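Local coordinates for endo-beta-1,4-mannanase (Alicyclobacillus acidocaldarius, PDB 4CD8), which hydrolyses internal beta-1,4-mannosidic linkages of mannans, as an endo-acting beta-mannanase of glycoside hydrolase family 113 with a TIM-barrel fold, at residues A[21-24]-A[25-28]; A[70-73]-A[74-77]; A[135-138]-A[139-143]. All blocks are in the same frame, centred on the assembly; numbering follows the deposited sequence.

Contact 1 (A[21-24]-A[25-28])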
# COMPACT_ATOMS: atom_id res chain seq x y z
N VAL A 21 -10.75 3.63 0.14
CA VAL A 21 -10.09 4.42 -0.91
C VAL A 21 -9.93 5.89 -0.58
O VAL A 21 -9.56 6.70 -1.45
CB VAL A 21 -10.89 4.34 -2.25
CG1 VAL A 21 -10.97 2.91 -2.72
CG2 VAL A 21 -12.29 4.94 -2.14
N GLY A 22 -10.23 6.26 0.65
CA GLY A 22 -10.12 7.63 1.06
C GLY A 22 -11.04 8.56 0.31
O GLY A 22 -10.61 9.59 -0.24
N GLN A 23 -12.32 8.20 0.30
CA GLN A 23 -13.34 9.06 -0.26
C GLN A 23 -13.46 10.29 0.59
O GLN A 23 -13.34 10.22 1.85
CB GLN A 23 -14.69 8.36 -0.22
CG GLN A 23 -14.85 7.12 -1.06
CD GLN A 23 -16.31 6.66 -1.02
OE1 GLN A 23 -17.07 6.91 -1.95
NE2 GLN A 23 -16.71 6.05 0.09
N HIS A 24 -13.72 11.41 -0.08
CA HIS A 24 -13.86 12.69 0.57
C HIS A 24 -14.78 12.62 1.79
O HIS A 24 -15.92 12.13 1.69
CB HIS A 24 -14.45 13.70 -0.41
CG HIS A 24 -14.53 15.08 0.13
ND1 HIS A 24 -15.73 15.72 0.41
CD2 HIS A 24 -13.55 15.95 0.44
CE1 HIS A 24 -15.47 16.92 0.89
NE2 HIS A 24 -14.15 17.09 0.90
N GLY A 25 -14.31 13.18 2.89
CA GLY A 25 -15.07 13.27 4.15
C GLY A 25 -15.01 12.06 5.06
O GLY A 25 -15.37 12.15 6.21
N THR A 26 -14.59 10.90 4.55
CA THR A 26 -14.68 9.69 5.37
C THR A 26 -13.68 9.66 6.54
O THR A 26 -13.95 9.04 7.57
CB THR A 26 -14.57 8.41 4.54
OG1 THR A 26 -13.31 8.36 3.85
CG2 THR A 26 -15.72 8.32 3.51
N TRP A 27 -12.54 10.30 6.38
CA TRP A 27 -11.54 10.30 7.44
C TRP A 27 -11.77 11.36 8.53
O TRP A 27 -11.20 11.29 9.62
CB TRP A 27 -10.15 10.47 6.83
CG TRP A 27 -9.68 9.36 5.96
CD1 TRP A 27 -10.39 8.29 5.50
CD2 TRP A 27 -8.35 9.23 5.40
NE1 TRP A 27 -9.60 7.51 4.69
CE2 TRP A 27 -8.34 8.06 4.62
CE3 TRP A 27 -7.18 10.00 5.47
CZ2 TRP A 27 -7.25 7.65 3.89
CZ3 TRP A 27 -6.08 9.57 4.78
CH2 TRP A 27 -6.11 8.39 4.01
N GLY A 28 -12.64 12.33 8.24
CA GLY A 28 -13.02 13.30 9.25
C GLY A 28 -14.16 12.87 10.16
O GLY A 28 -14.57 13.60 11.00
O HOH W 1 -12.93 6.13 2.18
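Thr26 folds back onto Gln23 to close a type II beta turn that runs Gln23-His24-Gly25-Thr26. Starting at its CB, the threonine already lies 3.5 Å from Gln23 O. The OG1 branch sits between the backbone N and the carbonyl carbon (chi1 61°), a setting that brings the hydroxyl round to donate to Gln23 O at 2.7 Å, in the carbonyl plane and on a lone pair. The other branch, CG2, packs against Gln23 CB at 3.9 Å. Thr26 N gives the turn its own bond to Gln23 O, 3.1 Å long and nearly straight at 164°, so one carbonyl oxygen is gripped twice by the same residue. OG1 also takes a hydrogen from a water at 2.8 Å, and that water accepts from Gln23 N, so that the backbone N and O of Gln23 are both linked to the threonine. Next along, Trp27 brings NE1 to 3.7 Å from Gly22 CA, while the NE1 hydrogen goes to Gly19 O. Gly25, with positive phi, fills the turn position that favours glycine. This loop follows strand 13-18 and precedes helix 30-40 of the barrel; Val21 touches the bound mannose, and Trp27 lies against Ile76 and Met79 of helix 73-85.

Contact 2 (A[70-73]-A[74-77])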
# COMPACT_ATOMS: atom_id res chain seq x y z
N THR A 70 -11.42 12.82 -3.27
CA THR A 70 -10.68 12.20 -2.17
C THR A 70 -10.79 13.00 -0.87
O THR A 70 -11.23 14.16 -0.85
CB THR A 70 -9.15 12.09 -2.50
OG1 THR A 70 -8.56 13.39 -2.43
CG2 THR A 70 -8.96 11.52 -3.85
N VAL A 71 -10.29 12.39 0.20
CA VAL A 71 -10.04 13.08 1.45
C VAL A 71 -9.28 14.39 1.17
O VAL A 71 -8.46 14.47 0.29
CB VAL A 71 -9.23 12.21 2.44
CG1 VAL A 71 -10.11 11.13 3.01
CG2 VAL A 71 -7.99 11.60 1.79
N SER A 72 -9.67 15.43 1.87
CA SER A 72 -9.01 16.71 1.79
C SER A 72 -7.64 16.66 2.41
O SER A 72 -7.33 15.76 3.20
CB SER A 72 -9.80 17.79 2.51
OG SER A 72 -9.84 17.53 3.89
N ASP A 73 -6.82 17.66 2.07
CA ASP A 73 -5.52 17.76 2.73
C ASP A 73 -5.70 17.82 4.28
O ASP A 73 -4.90 17.25 5.05
CB ASP A 73 -4.79 19.01 2.26
CG ASP A 73 -4.32 18.96 0.80
OD1 ASP A 73 -4.43 17.88 0.14
OD2 ASP A 73 -3.81 20.02 0.31
N ASP A 74 -6.69 18.56 4.76
CA ASP A 74 -6.96 18.64 6.21
C ASP A 74 -7.35 17.29 6.83
O ASP A 74 -6.97 16.99 7.96
CB ASP A 74 -8.09 19.63 6.50
CG ASP A 74 -7.66 21.11 6.42
OD1 ASP A 74 -6.48 21.42 6.27
OD2 ASP A 74 -8.56 21.99 6.50
N GLU A 75 -8.11 16.49 6.08
CA GLU A 75 -8.45 15.14 6.54
C GLU A 75 -7.20 14.27 6.66
O GLU A 75 -7.08 13.50 7.61
CB GLU A 75 -9.40 14.45 5.60
CG GLU A 75 -10.84 14.92 5.75
CD GLU A 75 -11.77 14.10 4.87
OE1 GLU A 75 -12.27 13.03 5.35
OE2 GLU A 75 -11.97 14.50 3.69
N ILE A 76 -6.32 14.39 5.67
CA ILE A 76 -5.03 13.69 5.72
C ILE A 76 -4.22 14.13 6.95
O ILE A 76 -3.73 13.27 7.73
CB ILE A 76 -4.23 13.85 4.42
CG1 ILE A 76 -5.00 13.22 3.25
CG2 ILE A 76 -2.84 13.23 4.56
CD1 ILE A 76 -4.45 13.55 1.88
N ALA A 77 -4.11 15.43 7.14
CA ALA A 77 -3.41 15.95 8.30
C ALA A 77 -4.02 15.49 9.60
O ALA A 77 -3.29 15.15 10.53
CB ALA A 77 -3.33 17.47 8.26
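Ser72 and Glu75 face each other as a capping box at the start of helix 73-85, each side chain reaching for the other's backbone N-H. The serine holds OG between its backbone N and carbonyl carbon (chi1 66°), which turns the hydroxyl oxygen toward the first helical turn, where it accepts from Glu75 N at 3.0 Å with an N-H...O angle of 157°. The glutamate answers in the reverse direction. Its chain leaves alongside its own backbone N and runs extended past CG toward the N-terminal side of the cap, passing Ser72 OG with CG at 3.4 Å. Ser72 N then donates to Glu75 OE2, meeting it from above the carboxylate plane, 39° out of it.

Val71 lies just ahead of the cap and splits its two methyls between neighbours. CG1 rests near the glutamate's carboxylate, 3.7 Å from OE1, the two side chains crossing obliquely. CG2 goes instead to Ile76 CG1, also at 3.7 Å, with those side chains at about a right angle. This apolar pair, one residue before the N-cap and four after it, closes the side of the helix start that packs on Phe51 of strand 46-55.

The carboxylate also has a partner outside the cap, since Gly25 N donates to OE2; a single glutamate therefore joins the helix start to the loop at 25-28. Asp73, in the first turn, sends OD1 to His133 NE2 on helix 120-140. The N-cap carbonyl starts the regular helical series: Ile76 N donates to Ser72 O at 3.0 Å.

Contact 3 (A[135-138]-A[139-143])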
# COMPACT_ATOMS: atom_id res chain seq x y z
N ALA A 135 3.45 14.68 -1.60
CA ALA A 135 4.77 14.58 -0.98
C ALA A 135 4.99 15.77 -0.05
O ALA A 135 5.50 15.62 1.06
CB ALA A 135 5.88 14.53 -2.04
N HIS A 136 4.50 16.93 -0.50
CA HIS A 136 4.56 18.16 0.28
C HIS A 136 3.70 18.07 1.53
O HIS A 136 4.11 18.45 2.60
CB HIS A 136 4.17 19.37 -0.60
CG HIS A 136 4.07 20.67 0.13
ND1 HIS A 136 5.16 21.30 0.66
CD2 HIS A 136 3.01 21.49 0.36
CE1 HIS A 136 4.80 22.44 1.21
NE2 HIS A 136 3.49 22.59 1.04
N VAL A 137 2.49 17.50 1.38
CA VAL A 137 1.63 17.23 2.52
C VAL A 137 2.30 16.25 3.50
O VAL A 137 2.28 16.48 4.71
CB VAL A 137 0.25 16.67 2.08
CG1 VAL A 137 -0.52 16.15 3.28
CG2 VAL A 137 -0.57 17.73 1.31
N ALA A 138 2.95 15.22 2.96
CA ALA A 138 3.70 14.26 3.78
C ALA A 138 4.80 14.95 4.61
O ALA A 138 4.96 14.64 5.77
CB ALA A 138 4.29 13.15 2.93
N LYS A 139 5.50 15.90 3.99
CA LYS A 139 6.58 16.58 4.71
C LYS A 139 6.00 17.46 5.82
O LYS A 139 6.45 17.43 6.98
CB LYS A 139 7.40 17.42 3.74
CG LYS A 139 8.40 18.29 4.50
CD LYS A 139 9.53 18.73 3.61
CE LYS A 139 10.44 19.69 4.38
NZ LYS A 139 11.70 19.89 3.64
N ARG A 140 4.98 18.23 5.48
CA ARG A 140 4.38 19.13 6.46
C ARG A 140 3.69 18.42 7.64
O ARG A 140 3.62 18.97 8.73
CB ARG A 140 3.38 20.05 5.77
CG ARG A 140 4.00 21.02 4.78
CD ARG A 140 3.01 22.07 4.29
NE ARG A 140 2.63 22.98 5.34
CZ ARG A 140 1.77 23.97 5.18
NH1 ARG A 140 1.20 24.19 4.00
NH2 ARG A 140 1.48 24.74 6.22
N THR A 141 3.19 17.21 7.39
CA THR A 141 2.49 16.41 8.41
C THR A 141 3.43 15.42 9.11
O THR A 141 3.02 14.67 9.98
CB THR A 141 1.28 15.67 7.82
OG1 THR A 141 1.71 14.80 6.77
CG2 THR A 141 0.24 16.71 7.29
N GLY A 142 4.71 15.45 8.74
CA GLY A 142 5.70 14.64 9.42
C GLY A 142 5.63 13.14 9.12
O GLY A 142 6.08 12.30 9.92
N CYS A 143 5.06 12.80 7.98
CA CYS A 143 4.97 11.40 7.64
C CYS A 143 6.37 10.85 7.37
O CYS A 143 7.12 11.40 6.58
CB CYS A 143 4.07 11.18 6.42
SG CYS A 143 2.32 11.50 6.67
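Thr141 turns its hydroxyl back onto Val137 O at the C-terminal end of helix 120-140, where a Schellman motif finishes the helix. Among the hydrogen bonds, this carbonyl is held twice by one residue: OG1 donates to it at 2.7 Å, tilted 34° from the carbonyl plane, and Thr141 N donates to it at 2.9 Å. A chi1 of 59° puts OG1 within range of that oxygen and swings CG2 to the side of the backbone N. Further along, Cys143 N donates to Ala138 O at 2.9 Å, the long bond of the Schellman motif, and Gly142, with positive phi, makes the reversal that brings it there.

Apolar contacts lie on the same turns. Thr141 CG2 meets Val137 CG1 at 4.1 Å, and Cys143 CB rests on Ala138 CB at 4.0 Å as the chain leaves. A valine in place of Thr141 has no hydroxyl to give, and Val137 O would probably be left with only the backbone N-H from this residue, a weaker hold on the last turn.

One CH-pi contact joins His136 and Arg140. Arg140 lays its CG over one face of the His136 ring, 4.2 Å from the centroid and displaced toward the rim, while its CD lies 3.3 Å from His136 NE2; the guanidinium plane is turned 52° from the ring.

Val137 and Thr141 pack on helix 73-85, Ala135 leans on helix 159-172, and Ala138 and Cys143 reach Leu92 and Val90 of strand 89-98.

Along the chain the three contacts follow in series, each formed by one continuous stretch within the TIM barrel. Contact 1 lies in the loop between strand 13-18 and helix 30-40, contact 2 starts helix 73-85, and contact 3 ends helix 120-140. The centres of contacts 1 and 2 are about 8 Å apart, and the two are joined directly, with Gly22 O facing Val71 N in a probable hydrogen bond. Contacts 2 and 3 have their centres about 12 Å apart and meet through methyls, Ile76 CG2 against Val137 CG1. Contacts 1 and 3 do not touch, so 70-77 bridges the mannose-binding loop to the neighbouring barrel helix.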